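Local structure of Tll1590 protein (Thermosynechococcus elongatus, 6LDQ) at residues A9-H14 with W114-V119; R34-A39 with E201-Q206; L108-Y113 with L132-S137. The protein is a member of the GT-B clan of glycosyltransferases whose modelled chain forms an alpha/beta domain of the glycosyl transferase 4-like family. All blocks are in the same frame, centred on the assembly; numbering follows the deposited sequence.

Contact 1: residues A9-H14 with W114-V119; sequences ALISVH and WLSGWV
Ser-116 faces Ile-11 and Val-13 where strand 8-11 runs out into a loop, and its short side chain is easily followed outward. CB comes first: it sits 3.5 Å from Ile-11 O and 3.8 Å from Ile-11 CG2, so the carbon rests against both the carbonyl and the methyl branch of one residue. One bond further, OG takes the N-H of Val-13, at 3.0 Å from Val-13 N and with a moderately bent angle of 147° at the hydrogen. The torsion explains the placing: OG stands anti to the carbonyl carbon, beside the backbone N (chi1 -49°), which turns it back along its own helix as well as to the loop. There it also bonds to Asn-112 O, so the hydroxyl joins the carbonyl of the last residue of strand 108-112, four residues earlier and just before helix 113-126, to a loop amide just beyond strand 8-11.

This is the C-terminal edge of the parallel part of a Rossmann-like sheet, as expected of a GT-B glycosyltransferase domain. Strands 8-11 and 108-112 lie side by side with parallel chains, and the helix leaving the second strand packs with its first turns beside the C-terminal end of the first, on the face that carries Ile-11.

Apolar groups flank the polar bond. Val-13 CG2 lies over the helix backbone at 3.7 Å from Ser-116 CA, and further along it meets Val-119 CG2 at 4.2 Å. Val-119 divides its branches, since CG1 is the one that faces Ile-11 CD1, also at 4.2 Å. Phe-93 and Phe-97 of helix 90-104 pack on Ile-11, while Val-94 touches Val-119. Thr-51 OG1 lies within hydrogen-bonding reach of the carbonyls of Ser-12 and Val-13, its one proton to be shared or alternated between them.

Contact 2: residues R34-A39 with E201-Q206; sequences RQLGEA and EAIALQ
Ala-39 and Ala-204 meet methyl to methyl, with Ala-39 CB 3.6 Å from Ala-204 CB, where the first helix of the model packs against the last. The methyl of Ala-204 also lies against the backbone, its CB 3.7 Å from Ala-39 C. Beside this pair, Leu-36 reaches across with one branch only: its CD1 touches Ile-203 CG2 at 3.6 Å, the two side chains crossing at about a right angle. A chi1 of 179° sets CG anti to the backbone N, and chi2 of 68° then places CD1 against Ile-203. The same CD1 lies 4.2 Å from Ala-204 CA.

Behind these contacts stands the helix geometry. The axes of the two short segments approach to 8.6 Å and cross at -72°, so the helices share a small patch and diverge from it. Trp-200, at the start of helix 200-216, touches Gln-35, Leu-36 and Ala-39, and Met-207 also packs on Leu-36. Helices 32-42 and 200-216 both pack on the sheet face that carries His-110, which Leu-36 and Met-207 both touch. Ile-194 backs Ile-203 from the preceding loop.

No hydrogen bond or salt bridge spans the two segments. Their hold on each other is therefore van der Waals contact between apolar groups, dependent on shape and close fit.

Contact 3: residues L108-Y113 with L132-S137; sequences LIHTNY and LHTYHS
Strands 108-112 and 130-134 pair in parallel near the middle of the sheet, the two strands of a beta-alpha-beta crossover whose connecting helix is 113-126. His-110 lies opposite Leu-132, Thr-111 opposite His-133 and Asn-112 opposite Thr-134. The backbone ladder runs through Leu-132 N to Ile-109 O, Thr-111 N to Leu-132 O (2.9 Å between those atoms), Thr-134 N to Thr-111 O, and Tyr-113 N to Thr-134 O.

Side chains add a second layer. On the face carrying His-110 and Thr-134, His-110 NE2 is hydrogen-bonded to Thr-134 OG1 at 2.7 Å, while Leu-132 CB lies 4.0 Å above the imidazole plane, offset toward the rim. Tyr-211 OH bonds His-110 ND1, so both ring nitrogens have a partner; Tyr-32 OH is a second partner of Thr-134 OG1. On the opposite face, His-133 sits over Thr-111 O, and a thiocyanate ion, probably from the crystallisation liquor, lies about 3 Å from its side chain.

Just past strand 130-134, His-136 NE2 donates back to Asn-112 OD1 at 2.7 Å, nearly straight at 167°; the oxygen lies in the imidazole plane, whereas the nitrogen is tilted 32° from the amide plane.

Contacts 1 and 3 lie in the core, their centres about 7 Å apart, and both involve strand 108-112 or the helix that follows it: Ala-9 O and His-110 N, 2.8 Å apart, probably form a hydrogen bond that ties the two contacts into one sheet. Contact 2 lies farther out, its centre about 13 Å from the centre of the chain, and joins helices rather than strands. It still reaches the other two through Leu-36, whose CD2 packs 3.7 Å from Leu-10 CD2 and 3.9 Å from His-110 CE1. The chemistry changes accordingly: contact 3 is rich in backbone and histidine bonds, contact 1 has a single hydrogen bond between its segments, amid apolar groups, and contact 2 is apolar throughout.

Contact 1: residues A9-H14 with W114-V119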
loop_
_atom_site.group_PDB
_atom_site.type_symbol
_atom_site.label_atom_id
_atom_site.label_comp_id
_atom_site.label_asym_id
_atom_site.label_seq_id
_atom_site.Cartn_x
_atom_site.Cartn_y
_atom_site.Cartn_z
ATOM N N ALA A 9 6.228 -0.989 -5.298
ATOM C CA ALA A 9 4.825 -1.236 -5.566
ATOM C C ALA A 9 4.006 -0.560 -4.485
ATOM O O ALA A 9 4.287 -0.734 -3.292
ATOM C CB ALA A 9 4.514 -2.736 -5.615
ATOM N N LEU A 10 3.024 0.230 -4.908
ATOM C CA LEU A 10 1.970 0.711 -4.027
ATOM C C LEU A 10 0.727 -0.122 -4.320
ATOM O O LEU A 10 0.448 -0.454 -5.479
ATOM C CB LEU A 10 1.684 2.203 -4.240
ATOM C CG LEU A 10 2.572 3.277 -3.574
ATOM C CD1 LEU A 10 4.055 3.015 -3.702
ATOM C CD2 LEU A 10 2.210 4.672 -4.082
ATOM N N ILE A 11 0.003 -0.494 -3.273
ATOM C CA ILE A 11 -1.174 -1.338 -3.435
ATOM C C ILE A 11 -2.361 -0.663 -2.765
ATOM O O ILE A 11 -2.286 -0.303 -1.586
ATOM C CB ILE A 11 -0.966 -2.740 -2.837
ATOM C CG1 ILE A 11 0.076 -3.510 -3.637
ATOM C CG2 ILE A 11 -2.279 -3.520 -2.845
ATOM C CD1 ILE A 11 0.544 -4.744 -2.935
ATOM N N SER A 12 -3.454 -0.501 -3.529
ATOM C CA SER A 12 -4.743 0.019 -3.101
ATOM C C SER A 12 -5.818 -0.830 -3.796
ATOM O O SER A 12 -6.390 -0.436 -4.816
ATOM C CB SER A 12 -4.897 1.497 -3.432
ATOM O OG SER A 12 -6.122 2.005 -2.944
ATOM N N VAL A 13 -6.094 -2.006 -3.223
ATOM C CA VAL A 13 -7.149 -2.893 -3.722
ATOM C C VAL A 13 -8.358 -2.078 -4.154
ATOM O O VAL A 13 -8.794 -2.153 -5.310
ATOM C CB VAL A 13 -7.556 -3.929 -2.668
ATOM C CG1 VAL A 13 -8.605 -4.901 -3.264
ATOM C CG2 VAL A 13 -6.338 -4.673 -2.129
ATOM N N HIS A 14 -8.898 -1.280 -3.237
ATOM C CA HIS A 14 -9.933 -0.315 -3.600
ATOM C C HIS A 14 -9.305 1.000 -4.072
ATOM O O HIS A 14 -9.328 1.326 -5.259
ATOM C CB HIS A 14 -10.876 -0.057 -2.415
ATOM C CG HIS A 14 -12.138 0.651 -2.797
ATOM N ND1 HIS A 14 -12.168 1.988 -3.134
ATOM C CD2 HIS A 14 -13.413 0.208 -2.901
ATOM C CE1 HIS A 14 -13.408 2.339 -3.426
ATOM N NE2 HIS A 14 -14.182 1.277 -3.291
ATOM N N TRP A 114 -6.570 -1.085 5.437
ATOM C CA TRP A 114 -6.304 -2.385 6.047
ATOM C C TRP A 114 -6.477 -3.537 5.067
ATOM O O TRP A 114 -5.779 -4.552 5.190
ATOM C CB TRP A 114 -7.189 -2.572 7.293
ATOM C CG TRP A 114 -8.642 -2.838 7.051
ATOM C CD1 TRP A 114 -9.648 -1.915 7.014
ATOM C CD2 TRP A 114 -9.267 -4.122 6.884
ATOM N NE1 TRP A 114 -10.868 -2.548 6.810
ATOM C CE2 TRP A 114 -10.652 -3.898 6.717
ATOM C CE3 TRP A 114 -8.790 -5.433 6.846
ATOM C CZ2 TRP A 114 -11.561 -4.944 6.542
ATOM C CZ3 TRP A 114 -9.691 -6.467 6.658
ATOM C CH2 TRP A 114 -11.058 -6.215 6.502
ATOM N N LEU A 115 -7.371 -3.392 4.077
ATOM C CA LEU A 115 -7.635 -4.464 3.110
ATOM C C LEU A 115 -6.399 -4.759 2.255
ATOM O O LEU A 115 -5.985 -5.910 2.106
ATOM C CB LEU A 115 -8.819 -4.082 2.208
ATOM C CG LEU A 115 -10.226 -4.055 2.823
ATOM C CD1 LEU A 115 -11.141 -3.199 1.981
ATOM C CD2 LEU A 115 -10.789 -5.472 2.948
ATOM N N SER A 116 -5.822 -3.729 1.659
ATOM C CA SER A 116 -4.535 -3.907 0.987
ATOM C C SER A 116 -3.478 -4.417 1.963
ATOM O O SER A 116 -2.583 -5.173 1.576
ATOM C CB SER A 116 -4.098 -2.588 0.367
ATOM O OG SER A 116 -5.155 -2.004 -0.382
ATOM N N GLY A 117 -3.597 -4.058 3.249
ATOM C CA GLY A 117 -2.607 -4.486 4.222
ATOM C C GLY A 117 -2.603 -5.973 4.482
ATOM O O GLY A 117 -1.549 -6.564 4.720
ATOM N N TRP A 118 -3.792 -6.591 4.494
ATOM C CA TRP A 118 -3.881 -8.045 4.458
ATOM C C TRP A 118 -3.038 -8.612 3.312
ATOM O O TRP A 118 -2.288 -9.583 3.479
ATOM C CB TRP A 118 -5.350 -8.446 4.299
ATOM C CG TRP A 118 -5.601 -9.881 4.603
ATOM C CD1 TRP A 118 -5.859 -10.430 5.833
ATOM C CD2 TRP A 118 -5.588 -10.960 3.673
ATOM N NE1 TRP A 118 -6.023 -11.792 5.709
ATOM C CE2 TRP A 118 -5.853 -12.140 4.395
ATOM C CE3 TRP A 118 -5.362 -11.045 2.294
ATOM C CZ2 TRP A 118 -5.920 -13.397 3.782
ATOM C CZ3 TRP A 118 -5.434 -12.297 1.680
ATOM C CH2 TRP A 118 -5.721 -13.456 2.427
ATOM N N VAL A 119 -3.158 -8.013 2.139
ATOM C CA VAL A 119 -2.334 -8.456 1.012
ATOM C C VAL A 119 -0.858 -8.309 1.371
ATOM O O VAL A 119 -0.060 -9.238 1.199
ATOM C CB VAL A 119 -2.710 -7.676 -0.262
ATOM C CG1 VAL A 119 -1.708 -7.945 -1.396
ATOM C CG2 VAL A 119 -4.140 -8.010 -0.707
#

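Contact 2: residues R34-A39 with E201-Q206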
loop_
_atom_site.group_PDB
_atom_site.type_symbol
_atom_site.label_atom_id
_atom_site.label_comp_id
_atom_site.label_asym_id
_atom_site.label_seq_id
_atom_site.Cartn_x
_atom_site.Cartn_y
_atom_site.Cartn_z
ATOM N N ARG A 34 -2.921 6.811 -6.212
ATOM C CA ARG A 34 -2.681 7.380 -7.536
ATOM C C ARG A 34 -1.868 8.667 -7.449
ATOM O O ARG A 34 -0.898 8.857 -8.190
ATOM C CB ARG A 34 -4.006 7.640 -8.250
ATOM C CG ARG A 34 -3.869 7.691 -9.765
ATOM C CD ARG A 34 -4.157 9.075 -10.311
ATOM N NE ARG A 34 -3.639 9.249 -11.671
ATOM C CZ ARG A 34 -3.914 10.298 -12.439
ATOM N NH1 ARG A 34 -4.695 11.267 -11.975
ATOM N NH2 ARG A 34 -3.410 10.386 -13.663
ATOM N N GLN A 35 -2.248 9.564 -6.543
ATOM C CA GLN A 35 -1.538 10.832 -6.472
ATOM C C GLN A 35 -0.161 10.651 -5.856
ATOM O O GLN A 35 0.815 11.236 -6.334
ATOM C CB GLN A 35 -2.368 11.852 -5.703
ATOM C CG GLN A 35 -3.631 12.263 -6.458
ATOM C CD GLN A 35 -4.178 13.590 -5.987
ATOM O OE1 GLN A 35 -3.727 14.649 -6.428
ATOM N NE2 GLN A 35 -5.151 13.543 -5.080
ATOM N N LEU A 36 -0.057 9.826 -4.813
ATOM C CA LEU A 36 1.237 9.581 -4.183
ATOM C C LEU A 36 2.256 9.048 -5.188
ATOM O O LEU A 36 3.339 9.622 -5.353
ATOM C CB LEU A 36 1.073 8.619 -3.006
ATOM C CG LEU A 36 2.343 8.229 -2.250
ATOM C CD1 LEU A 36 2.931 9.437 -1.473
ATOM C CD2 LEU A 36 2.085 7.067 -1.325
ATOM N N GLY A 37 1.914 7.966 -5.897
ATOM C CA GLY A 37 2.886 7.331 -6.780
ATOM C C GLY A 37 3.385 8.243 -7.889
ATOM O O GLY A 37 4.560 8.192 -8.264
ATOM N N GLU A 38 2.503 9.092 -8.424
ATOM C CA GLU A 38 2.910 10.046 -9.454
ATOM C C GLU A 38 3.862 11.100 -8.895
ATOM O O GLU A 38 4.865 11.444 -9.536
ATOM C CB GLU A 38 1.681 10.712 -10.067
ATOM C CG GLU A 38 1.033 9.892 -11.191
ATOM C CD GLU A 38 -0.469 10.082 -11.270
ATOM O OE1 GLU A 38 -0.962 11.098 -10.735
ATOM O OE2 GLU A 38 -1.155 9.220 -11.880
ATOM N N ALA A 39 3.569 11.634 -7.708
ATOM C CA ALA A 39 4.515 12.566 -7.099
ATOM C C ALA A 39 5.810 11.851 -6.731
ATOM O O ALA A 39 6.904 12.390 -6.930
ATOM C CB ALA A 39 3.884 13.239 -5.876
ATOM N N GLU A 201 3.547 16.716 -3.793
ATOM C CA GLU A 201 5.003 16.822 -3.774
ATOM C C GLU A 201 5.539 16.743 -2.343
ATOM O O GLU A 201 6.463 15.973 -2.057
ATOM C CB GLU A 201 5.458 18.115 -4.442
ATOM C CG GLU A 201 6.968 18.193 -4.538
ATOM C CD GLU A 201 7.454 19.507 -5.089
ATOM O OE1 GLU A 201 6.608 20.343 -5.493
ATOM O OE2 GLU A 201 8.688 19.694 -5.111
ATOM N N ALA A 202 4.957 17.521 -1.418
ATOM C CA ALA A 202 5.454 17.482 -0.043
ATOM C C ALA A 202 5.316 16.086 0.546
ATOM O O ALA A 202 6.259 15.553 1.140
ATOM C CB ALA A 202 4.720 18.500 0.838
ATOM N N ILE A 203 4.138 15.477 0.384
ATOM C CA ILE A 203 3.902 14.149 0.939
ATOM C C ILE A 203 4.926 13.153 0.405
ATOM O O ILE A 203 5.546 12.398 1.166
ATOM C CB ILE A 203 2.461 13.702 0.638
ATOM C CG1 ILE A 203 1.474 14.455 1.545
ATOM C CG2 ILE A 203 2.343 12.196 0.797
ATOM C CD1 ILE A 203 0.117 14.700 0.918
ATOM N N ALA A 204 5.140 13.165 -0.909
ATOM C CA ALA A 204 6.059 12.220 -1.531
ATOM C C ALA A 204 7.479 12.393 -1.009
ATOM O O ALA A 204 8.206 11.411 -0.828
ATOM C CB ALA A 204 6.008 12.383 -3.052
ATOM N N LEU A 205 7.894 13.639 -0.765
ATOM C CA LEU A 205 9.223 13.872 -0.212
ATOM C C LEU A 205 9.359 13.258 1.173
ATOM O O LEU A 205 10.393 12.665 1.501
ATOM C CB LEU A 205 9.512 15.371 -0.148
ATOM C CG LEU A 205 9.726 16.072 -1.496
ATOM C CD1 LEU A 205 9.993 17.547 -1.240
ATOM C CD2 LEU A 205 10.854 15.405 -2.321
ATOM N N GLN A 206 8.332 13.407 2.010
ATOM C CA GLN A 206 8.386 12.784 3.331
ATOM C C GLN A 206 8.336 11.261 3.223
ATOM O O GLN A 206 9.070 10.557 3.928
ATOM C CB GLN A 206 7.246 13.320 4.205
ATOM C CG GLN A 206 7.465 14.776 4.653
ATOM C CD GLN A 206 8.566 14.881 5.680
ATOM O OE1 GLN A 206 8.973 13.881 6.273
ATOM N NE2 GLN A 206 9.085 16.090 5.875
#

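Contact 3: residues L108-Y113 with L132-S137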
loop_
_atom_site.group_PDB
_atom_site.type_symbol
_atom_site.label_atom_id
_atom_site.label_comp_id
_atom_site.label_asym_id
_atom_site.label_seq_id
_atom_site.Cartn_x
_atom_site.Cartn_y
_atom_site.Cartn_z
ATOM N N LEU A 108 10.348 -2.818 -1.961
ATOM C CA LEU A 108 9.480 -2.083 -1.059
ATOM C C LEU A 108 8.072 -2.197 -1.607
ATOM O O LEU A 108 7.846 -2.089 -2.820
ATOM C CB LEU A 108 9.890 -0.610 -0.933
ATOM C CG LEU A 108 9.156 0.344 0.015
ATOM C CD1 LEU A 108 10.170 1.366 0.569
ATOM C CD2 LEU A 108 8.035 1.068 -0.718
ATOM N N ILE A 109 7.134 -2.460 -0.715
ATOM C CA ILE A 109 5.726 -2.506 -1.062
ATOM C C ILE A 109 4.992 -1.656 -0.042
ATOM O O ILE A 109 5.155 -1.868 1.161
ATOM C CB ILE A 109 5.180 -3.947 -1.063
ATOM C CG1 ILE A 109 5.971 -4.833 -2.038
ATOM C CG2 ILE A 109 3.715 -3.928 -1.427
ATOM C CD1 ILE A 109 5.284 -6.189 -2.315
ATOM N N HIS A 110 4.195 -0.700 -0.518
ATOM C CA HIS A 110 3.491 0.250 0.344
ATOM C C HIS A 110 1.995 0.043 0.144
ATOM O O HIS A 110 1.459 0.356 -0.921
ATOM C CB HIS A 110 3.917 1.692 0.036
ATOM C CG HIS A 110 3.277 2.726 0.918
ATOM N ND1 HIS A 110 3.575 4.070 0.820
ATOM C CD2 HIS A 110 2.345 2.616 1.899
ATOM C CE1 HIS A 110 2.861 4.743 1.708
ATOM N NE2 HIS A 110 2.111 3.885 2.379
ATOM N N THR A 111 1.330 -0.480 1.174
ATOM C CA THR A 111 -0.070 -0.875 1.139
ATOM C C THR A 111 -0.955 0.227 1.715
ATOM O O THR A 111 -0.527 0.993 2.581
ATOM C CB THR A 111 -0.255 -2.174 1.926
ATOM O OG1 THR A 111 0.348 -2.057 3.217
ATOM C CG2 THR A 111 0.439 -3.293 1.196
ATOM N N ASN A 112 -2.180 0.328 1.196
ATOM C CA ASN A 112 -3.095 1.409 1.545
ATOM C C ASN A 112 -4.413 0.847 2.063
ATOM O O ASN A 112 -5.082 0.096 1.351
ATOM C CB ASN A 112 -3.406 2.302 0.358
ATOM C CG ASN A 112 -4.124 3.570 0.774
ATOM O OD1 ASN A 112 -3.592 4.377 1.544
ATOM N ND2 ASN A 112 -5.330 3.760 0.265
ATOM N N TYR A 113 -4.811 1.282 3.264
ATOM C CA TYR A 113 -6.000 0.777 3.956
ATOM C C TYR A 113 -5.854 -0.686 4.374
ATOM O O TYR A 113 -5.149 -1.469 3.734
ATOM C CB TYR A 113 -7.258 0.963 3.096
ATOM C CG TYR A 113 -8.556 0.806 3.872
ATOM C CD1 TYR A 113 -8.788 1.532 5.034
ATOM C CD2 TYR A 113 -9.554 -0.053 3.422
ATOM C CE1 TYR A 113 -9.976 1.400 5.737
ATOM C CE2 TYR A 113 -10.734 -0.202 4.113
ATOM C CZ TYR A 113 -10.944 0.530 5.270
ATOM O OH TYR A 113 -12.128 0.388 5.952
ATOM N N LEU A 132 5.649 -0.860 4.077
ATOM C CA LEU A 132 5.042 0.289 4.727
ATOM C C LEU A 132 3.541 0.242 4.519
ATOM O O LEU A 132 3.060 -0.183 3.470
ATOM C CB LEU A 132 5.562 1.614 4.178
ATOM C CG LEU A 132 7.031 1.889 4.458
ATOM C CD1 LEU A 132 7.793 1.455 3.225
ATOM C CD2 LEU A 132 7.267 3.356 4.802
ATOM N N HIS A 133 2.804 0.721 5.511
ATOM C CA HIS A 133 1.360 0.723 5.397
ATOM C C HIS A 133 0.799 2.055 5.855
ATOM O O HIS A 133 1.180 2.562 6.913
ATOM C CB HIS A 133 0.730 -0.402 6.193
ATOM C CG HIS A 133 -0.710 -0.556 5.874
ATOM N ND1 HIS A 133 -1.181 -1.508 5.004
ATOM C CD2 HIS A 133 -1.765 0.223 6.183
ATOM C CE1 HIS A 133 -2.489 -1.368 4.872
ATOM N NE2 HIS A 133 -2.871 -0.332 5.590
ATOM N N THR A 134 -0.096 2.615 5.054
ATOM C CA THR A 134 -0.849 3.802 5.424
ATOM C C THR A 134 -2.214 3.408 6.000
ATOM O O THR A 134 -3.003 2.729 5.336
ATOM C CB THR A 134 -1.023 4.723 4.228
ATOM O OG1 THR A 134 0.275 5.226 3.828
ATOM C CG2 THR A 134 -1.942 5.871 4.615
ATOM N N TYR A 135 -2.483 3.876 7.212
ATOM C CA TYR A 135 -3.735 3.664 7.934
ATOM C C TYR A 135 -4.801 4.667 7.506
ATOM O O TYR A 135 -4.499 5.828 7.244
ATOM C CB TYR A 135 -3.526 3.849 9.440
ATOM C CG TYR A 135 -4.857 3.814 10.160
ATOM C CD1 TYR A 135 -5.592 2.665 10.149
ATOM C CD2 TYR A 135 -5.416 4.925 10.764
ATOM C CE1 TYR A 135 -6.807 2.537 10.747
ATOM C CE2 TYR A 135 -6.679 4.815 11.402
ATOM C CZ TYR A 135 -7.351 3.593 11.362
ATOM O OH TYR A 135 -8.582 3.375 11.915
ATOM N N HIS A 136 -6.065 4.227 7.468
ATOM C CA HIS A 136 -7.172 5.177 7.394
ATOM C C HIS A 136 -8.348 4.686 8.223
ATOM O O HIS A 136 -8.658 3.492 8.239
ATOM C CB HIS A 136 -7.706 5.438 5.981
ATOM C CG HIS A 136 -6.647 5.707 4.965
ATOM N ND1 HIS A 136 -6.074 6.954 4.795
ATOM C CD2 HIS A 136 -6.046 4.888 4.070
ATOM C CE1 HIS A 136 -5.174 6.889 3.827
ATOM N NE2 HIS A 136 -5.131 5.645 3.375
ATOM N N SER A 137 -9.024 5.627 8.863
ATOM C CA SER A 137 -10.254 5.327 9.578
ATOM C C SER A 137 -11.456 5.375 8.638
ATOM O O SER A 137 -11.836 6.454 8.172
ATOM C CB SER A 137 -10.439 6.301 10.733
ATOM O OG SER A 137 -9.555 5.998 11.794
#